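Thioredoxin-like protein (Parabacteroides distasonis, PDB 4FO5) is of unknown function but belongs to the AhpC/TSA group of thioredoxin-like proteins, whose members usually carry out thiol-based redox chemistry. Local coordinates at residues T35-W40 / F118-E123; W40-A45 / S72-E77. All coordinates share one frame; numbering follows the deposited sequence.

Contact 1. Residues T35-W40 / F118-E123; sequences TLLNFW and FLINDE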
loop_
_atom_site.group_PDB
_atom_site.type_symbol
_atom_site.label_atom_id
_atom_site.label_comp_id
_atom_site.label_asym_id
_atom_site.label_seq_id
_atom_site.Cartn_x
_atom_site.Cartn_y
_atom_site.Cartn_z
ATOM N N THR A 35 8.751 0.251 -1.008
ATOM C CA THR A 35 7.382 0.769 -1.015
ATOM C C THR A 35 6.478 -0.184 -0.209
ATOM O O THR A 35 6.481 -1.403 -0.425
ATOM C CB THR A 35 6.816 0.972 -2.446
ATOM O OG1 THR A 35 7.729 1.728 -3.214
ATOM C CG2 THR A 35 5.482 1.722 -2.459
ATOM N N LEU A 36 5.701 0.401 0.684
ATOM C CA LEU A 36 4.658 -0.290 1.405
ATOM C C LEU A 36 3.359 0.043 0.660
ATOM O O LEU A 36 2.851 1.174 0.752
ATOM C CB LEU A 36 4.594 0.087 2.900
ATOM C CG LEU A 36 3.443 -0.607 3.671
ATOM C CD1 LEU A 36 3.631 -2.122 3.714
ATOM C CD2 LEU A 36 3.319 -0.059 5.048
ATOM N N LEU A 37 2.876 -0.934 -0.124
ATOM C CA LEU A 37 1.628 -0.829 -0.867
ATOM C C LEU A 37 0.518 -1.377 0.000
ATOM O O LEU A 37 0.579 -2.539 0.360
ATOM C CB LEU A 37 1.722 -1.594 -2.197
ATOM C CG LEU A 37 0.454 -1.651 -3.022
ATOM C CD1 LEU A 37 0.074 -0.252 -3.524
ATOM C CD2 LEU A 37 0.657 -2.550 -4.206
ATOM N N ASN A 38 -0.464 -0.551 0.374
ATOM C CA ASN A 38 -1.537 -1.010 1.225
ATOM C C ASN A 38 -2.922 -0.694 0.642
ATOM O O ASN A 38 -3.153 0.403 0.163
ATOM C CB ASN A 38 -1.391 -0.410 2.616
ATOM C CG ASN A 38 -2.398 -0.946 3.569
ATOM O OD1 ASN A 38 -2.428 -2.136 3.854
ATOM N ND2 ASN A 38 -3.242 -0.072 4.098
ATOM N N PHE A 39 -3.820 -1.680 0.648
ATOM C CA PHE A 39 -5.196 -1.533 0.177
ATOM C C PHE A 39 -6.108 -1.557 1.353
ATOM O O PHE A 39 -5.966 -2.407 2.235
ATOM C CB PHE A 39 -5.570 -2.646 -0.821
ATOM C CG PHE A 39 -4.756 -2.580 -2.090
ATOM C CD1 PHE A 39 -5.112 -1.716 -3.116
ATOM C CD2 PHE A 39 -3.583 -3.316 -2.222
ATOM C CE1 PHE A 39 -4.355 -1.649 -4.293
ATOM C CE2 PHE A 39 -2.836 -3.261 -3.399
ATOM C CZ PHE A 39 -3.220 -2.422 -4.422
ATOM N N TRP A 40 -7.062 -0.631 1.373
ATOM C CA TRP A 40 -8.041 -0.514 2.441
ATOM C C TRP A 40 -9.293 0.188 1.914
ATOM O O TRP A 40 -9.299 0.684 0.792
ATOM C CB TRP A 40 -7.443 0.274 3.642
ATOM C CG TRP A 40 -7.213 1.723 3.331
ATOM C CD1 TRP A 40 -6.239 2.242 2.536
ATOM C CD2 TRP A 40 -8.035 2.829 3.734
ATOM N NE1 TRP A 40 -6.376 3.604 2.445
ATOM C CE2 TRP A 40 -7.481 3.992 3.159
ATOM C CE3 TRP A 40 -9.191 2.947 4.521
ATOM C CZ2 TRP A 40 -8.042 5.266 3.346
ATOM C CZ3 TRP A 40 -9.750 4.210 4.698
ATOM C CH2 TRP A 40 -9.168 5.350 4.128
ATOM N N PHE A 118 1.655 -5.047 0.773
ATOM C CA PHE A 118 2.829 -5.648 0.160
ATOM C C PHE A 118 4.027 -4.756 0.365
ATOM O O PHE A 118 3.947 -3.550 0.149
ATOM C CB PHE A 118 2.607 -5.848 -1.368
ATOM C CG PHE A 118 1.362 -6.610 -1.750
ATOM C CD1 PHE A 118 0.148 -5.951 -1.920
ATOM C CD2 PHE A 118 1.389 -7.989 -1.884
ATOM C CE1 PHE A 118 -1.011 -6.656 -2.219
ATOM C CE2 PHE A 118 0.232 -8.692 -2.228
ATOM C CZ PHE A 118 -0.956 -8.017 -2.415
ATOM N N LEU A 119 5.130 -5.340 0.807
ATOM C CA LEU A 119 6.399 -4.644 0.896
ATOM C C LEU A 119 7.137 -4.941 -0.426
ATOM O O LEU A 119 7.427 -6.097 -0.733
ATOM C CB LEU A 119 7.198 -5.070 2.136
ATOM C CG LEU A 119 8.522 -4.325 2.375
ATOM C CD1 LEU A 119 8.291 -2.811 2.551
ATOM C CD2 LEU A 119 9.219 -4.879 3.593
ATOM N N ILE A 120 7.334 -3.904 -1.235
ATOM C CA ILE A 120 7.954 -3.969 -2.546
ATOM C C ILE A 120 9.345 -3.323 -2.477
ATOM O O ILE A 120 9.471 -2.188 -2.002
ATOM C CB ILE A 120 7.013 -3.277 -3.599
ATOM C CG1 ILE A 120 5.569 -3.907 -3.574
ATOM C CG2 ILE A 120 7.628 -3.315 -4.991
ATOM C CD1 ILE A 120 4.433 -3.100 -4.314
ATOM N N ASN A 121 10.385 -4.027 -3.004
ATOM C CA ASN A 121 11.754 -3.507 -2.985
ATOM C C ASN A 121 11.967 -2.505 -4.148
ATOM O O ASN A 121 11.026 -2.229 -4.883
ATOM C CB ASN A 121 12.800 -4.648 -2.981
ATOM C CG ASN A 121 12.958 -5.453 -4.261
ATOM O OD1 ASN A 121 12.403 -5.149 -5.319
ATOM N ND2 ASN A 121 13.719 -6.514 -4.181
ATOM N N ASP A 122 13.188 -1.949 -4.284
ATOM C CA ASP A 122 13.549 -0.928 -5.281
ATOM C C ASP A 122 13.548 -1.473 -6.733
ATOM O O ASP A 122 13.703 -0.704 -7.675
ATOM C CB ASP A 122 14.937 -0.334 -4.947
ATOM C CG ASP A 122 16.092 -1.335 -4.919
ATOM O OD1 ASP A 122 15.828 -2.557 -4.788
ATOM O OD2 ASP A 122 17.251 -0.891 -4.885
ATOM N N GLU A 123 13.373 -2.790 -6.896
ATOM C CA GLU A 123 13.304 -3.441 -8.195
ATOM C C GLU A 123 11.858 -3.855 -8.537
ATOM O O GLU A 123 11.643 -4.548 -9.529
ATOM C CB GLU A 123 14.243 -4.647 -8.223
ATOM C CG GLU A 123 15.701 -4.247 -8.285
ATOM C CD GLU A 123 16.680 -5.398 -8.205
ATOM O OE1 GLU A 123 16.252 -6.561 -8.379
ATOM O OE2 GLU A 123 17.880 -5.135 -7.961
HETATM O O HOH W 1 9.594 0.221 -4.274
#

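Contact 2. Residues W40-A45 / S72-E77; sequences WAAYDA and SMDEKE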
loop_
_atom_site.group_PDB
_atom_site.type_symbol
_atom_site.label_atom_id
_atom_site.label_comp_id
_atom_site.label_asym_id
_atom_site.label_seq_id
_atom_site.Cartn_x
_atom_site.Cartn_y
_atom_site.Cartn_z
ATOM N N TRP A 40 -7.062 -0.631 1.373
ATOM C CA TRP A 40 -8.041 -0.514 2.441
ATOM C C TRP A 40 -9.293 0.188 1.914
ATOM O O TRP A 40 -9.299 0.684 0.792
ATOM C CB TRP A 40 -7.443 0.274 3.642
ATOM C CG TRP A 40 -7.213 1.723 3.331
ATOM C CD1 TRP A 40 -6.239 2.242 2.536
ATOM C CD2 TRP A 40 -8.035 2.829 3.734
ATOM N NE1 TRP A 40 -6.376 3.604 2.445
ATOM C CE2 TRP A 40 -7.481 3.992 3.159
ATOM C CE3 TRP A 40 -9.191 2.947 4.521
ATOM C CZ2 TRP A 40 -8.042 5.266 3.346
ATOM C CZ3 TRP A 40 -9.750 4.210 4.698
ATOM C CH2 TRP A 40 -9.168 5.350 4.128
ATOM N N ALA A 41 -10.336 0.242 2.737
ATOM C CA ALA A 41 -11.581 0.960 2.458
ATOM C C ALA A 41 -12.256 1.273 3.777
ATOM O O ALA A 41 -12.161 0.468 4.705
ATOM C CB ALA A 41 -12.502 0.138 1.567
ATOM N N ALA A 42 -12.923 2.439 3.871
ATOM C CA ALA A 42 -13.654 2.850 5.074
ATOM C C ALA A 42 -14.721 1.804 5.462
ATOM O O ALA A 42 -14.957 1.607 6.651
ATOM C CB ALA A 42 -14.302 4.211 4.859
ATOM N N TYR A 43 -15.299 1.080 4.461
ATOM C CA TYR A 43 -16.304 0.028 4.685
ATOM C C TYR A 43 -15.690 -1.275 5.284
ATOM O O TYR A 43 -16.438 -2.187 5.625
ATOM C CB TYR A 43 -17.109 -0.283 3.401
ATOM C CG TYR A 43 -16.332 -0.906 2.257
ATOM C CD1 TYR A 43 -15.963 -2.249 2.288
ATOM C CD2 TYR A 43 -16.087 -0.192 1.086
ATOM C CE1 TYR A 43 -15.312 -2.849 1.211
ATOM C CE2 TYR A 43 -15.433 -0.778 0.003
ATOM C CZ TYR A 43 -15.036 -2.106 0.073
ATOM O OH TYR A 43 -14.371 -2.690 -0.985
ATOM N N ASP A 44 -14.349 -1.380 5.373
ATOM C CA ASP A 44 -13.690 -2.539 5.994
ATOM C C ASP A 44 -12.929 -2.001 7.190
ATOM O O ASP A 44 -11.839 -1.429 7.051
ATOM C CB ASP A 44 -12.793 -3.307 5.011
ATOM C CG ASP A 44 -12.243 -4.613 5.566
ATOM O OD1 ASP A 44 -11.334 -4.563 6.425
ATOM O OD2 ASP A 44 -12.680 -5.683 5.104
ATOM N N ALA A 45 -13.565 -2.101 8.359
ATOM C CA ALA A 45 -13.083 -1.573 9.640
ATOM C C ALA A 45 -11.647 -1.993 9.935
ATOM O O ALA A 45 -10.833 -1.142 10.289
ATOM C CB ALA A 45 -14.007 -2.023 10.766
ATOM N N SER A 72 -7.196 3.701 -1.120
ATOM C CA SER A 72 -8.568 3.481 -0.675
ATOM C C SER A 72 -9.389 2.987 -1.848
ATOM O O SER A 72 -9.304 3.552 -2.957
ATOM C CB SER A 72 -9.166 4.766 -0.109
ATOM O OG SER A 72 -10.584 4.731 -0.099
HETATM N N MSE A 73 -10.210 1.954 -1.594
HETATM C CA MSE A 73 -11.081 1.333 -2.593
HETATM C C MSE A 73 -12.551 1.757 -2.399
HETATM O O MSE A 73 -13.453 1.166 -3.000
HETATM C CB MSE A 73 -10.918 -0.197 -2.580
HETATM C CG MSE A 73 -9.527 -0.645 -2.990
HETATM SE SE MSE A 73 -9.226 -0.198 -4.868
HETATM C CE MSE A 73 -7.475 -0.187 -4.883
ATOM N N ASP A 74 -12.788 2.818 -1.604
ATOM C CA ASP A 74 -14.129 3.388 -1.426
ATOM C C ASP A 74 -14.527 4.065 -2.731
ATOM O O ASP A 74 -13.690 4.751 -3.319
ATOM C CB ASP A 74 -14.167 4.391 -0.259
ATOM C CG ASP A 74 -13.872 3.796 1.103
ATOM O OD1 ASP A 74 -14.733 3.061 1.628
ATOM O OD2 ASP A 74 -12.805 4.108 1.668
ATOM N N GLU A 75 -15.763 3.835 -3.215
ATOM C CA GLU A 75 -16.240 4.416 -4.476
ATOM C C GLU A 75 -16.315 5.963 -4.425
ATOM O O GLU A 75 -15.921 6.617 -5.397
ATOM C CB GLU A 75 -17.608 3.834 -4.862
ATOM N N LYS A 76 -16.792 6.541 -3.301
ATOM C CA LYS A 76 -16.941 7.993 -3.162
ATOM C C LYS A 76 -15.664 8.662 -2.659
ATOM O O LYS A 76 -15.081 8.227 -1.663
ATOM C CB LYS A 76 -18.114 8.340 -2.233
ATOM C CG LYS A 76 -19.045 9.404 -2.787
ATOM C CD LYS A 76 -20.272 9.563 -1.904
ATOM N N GLU A 77 -15.252 9.740 -3.348
ATOM C CA GLU A 77 -14.072 10.551 -3.033
ATOM C C GLU A 77 -14.258 11.288 -1.703
ATOM O O GLU A 77 -13.284 11.477 -0.970
ATOM C CB GLU A 77 -13.805 11.561 -4.165
ATOM C CG GLU A 77 -12.435 12.216 -4.119
ATOM C CD GLU A 77 -12.457 13.704 -4.410
ATOM O OE1 GLU A 77 -12.698 14.489 -3.465
ATOM O OE2 GLU A 77 -12.235 14.086 -5.582
#

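Contact 1. Residues T35-W40 / F118-E123
Leu37 and Phe118 face each other as an antiparallel hydrogen-bonded pair, their side chains lying side by side and pointing the same way. Leu37 CD2 comes within 4.1 Å of Phe118 CD1 at the rim of the ring. CG of Leu37 is anti to its backbone N (chi1 176°), and from it the CD2 branch reaches both Phe118 and Ile120. Ile120 sends its CD1 methyl obliquely across Leu37, 3.8 Å from both Leu37 CB and Leu37 CD2. Two residues further along the strand, two rings meet edge against edge: Phe39 CE2 lies 4.0 Å from Phe118 CE1, each atom near the plane of the other ring. Thr35, Leu37, Phe118 and Ile120 thus share one face of the sheet. On the other, Leu36 and Leu119 form the intervening non-hydrogen-bonded pair, and each turns a CD1 methyl toward a main-chain oxygen of the opposing strand: Leu36 CD1 is 3.9 Å from Phe118 O, and Leu119 CD1 is 3.8 Å from Thr35 O.

The backbone beneath fixes this register. Thr35 N donates to Ile120 O at 2.7 Å and Ile120 N donates back to Thr35 O, a straight pair; Leu37 and Phe118 repeat the exchange, with somewhat more bent bonds. Beyond the last bridge, a water 2.6 Å from Thr35 OG1 donates to Asn121 O. There the chain leaves the strand in an Asx turn, Asn121 OD1 accepting from Glu123 N and also from Val125 N.

Strand 34-40 lies inside the mixed sheet of the thioredoxin fold, between antiparallel strand 117-120 and parallel strand 66-72, to which Leu36 and Asn38 bond. Tyr109 covers Leu37, Phe39 and Phe118 on one face, while Leu54 of helix 45-58 packs against Leu36 on the other.

Contact 2. Residues W40-A45 / S72-E77
Asp74 reaches across to Ala42 and grips the loop that follows strand 34-40. Its CB is still 4.7 Å from Ala42 N, but CG, anti to the carbonyl carbon (chi1 -64°), carries the carboxylate over to it. On its syn side OD2 accepts the N-H of Ala42 at 2.8 Å, an almost perfectly straight bond (176°), and on its anti side, somewhat out of the carboxylate plane, it accepts a hydrogen bond from Ser72 OG, 2.9 Å away. Two donors on one oxygen hold the carboxylate against rotation. OD1 also lies 3.5 Å from Ala42 CB and 3.6 Å from Tyr43 CD2. The side chains of Tyr43 and Asp74 slide past each other in opposite directions, the ring and carboxylate planes nearly perpendicular at 89°. An alanine in place of Asp74 would probably leave Ala42 N and Ser72 OG without their acceptor and let the turn from Ala41 to Asp44 drift.

At the start of both segments, Trp40 and Ser72 form a parallel bridge. The indole lies with one face toward Ser72, whose CA sits 4.0 Å from the centroid of the five-membered ring in a CH-pi contact, while Ser72 CB leans over the rim near CZ2. Met73 N donates to Trp40 O at 2.9 Å, one of the backbone bonds that make this bridge.

Both segments leave the C-terminal ends of neighbouring parallel strands, 34-40 and 66-72. The first leads into helix 45-58, with Asp44 as its N-cap; thioredoxins carry their redox cysteines at this place, but 40-45 has none, so classical dithiol chemistry here is doubtful. The second leads into helix 77-87, whose Thr83 touches both Trp40 and Ala42, and His96 of strand 94-96 donates to Asp74 O.

Strand 34-40 serves both contacts: contact 1 pairs its first half, Thr35 to Leu37, with antiparallel 117-120, and contact 2 lies at its C-terminal end, where Trp40, which both contacts include, pairs with Ser72 at the end of 66-72. Contact 1 lies near the centre of the chain, all its touching residues buried, and relies on reciprocal backbone bonds and hydrocarbon packing. Contact 2, centred about 18 Å from the centre of contact 1, is also largely buried but extends to an exposed tyrosine; its single parallel bridge is supplemented by a carboxylate that accepts from a backbone N-H and a serine hydroxyl. The two meet directly where Phe39 packs against Met73, a selenomethionine here.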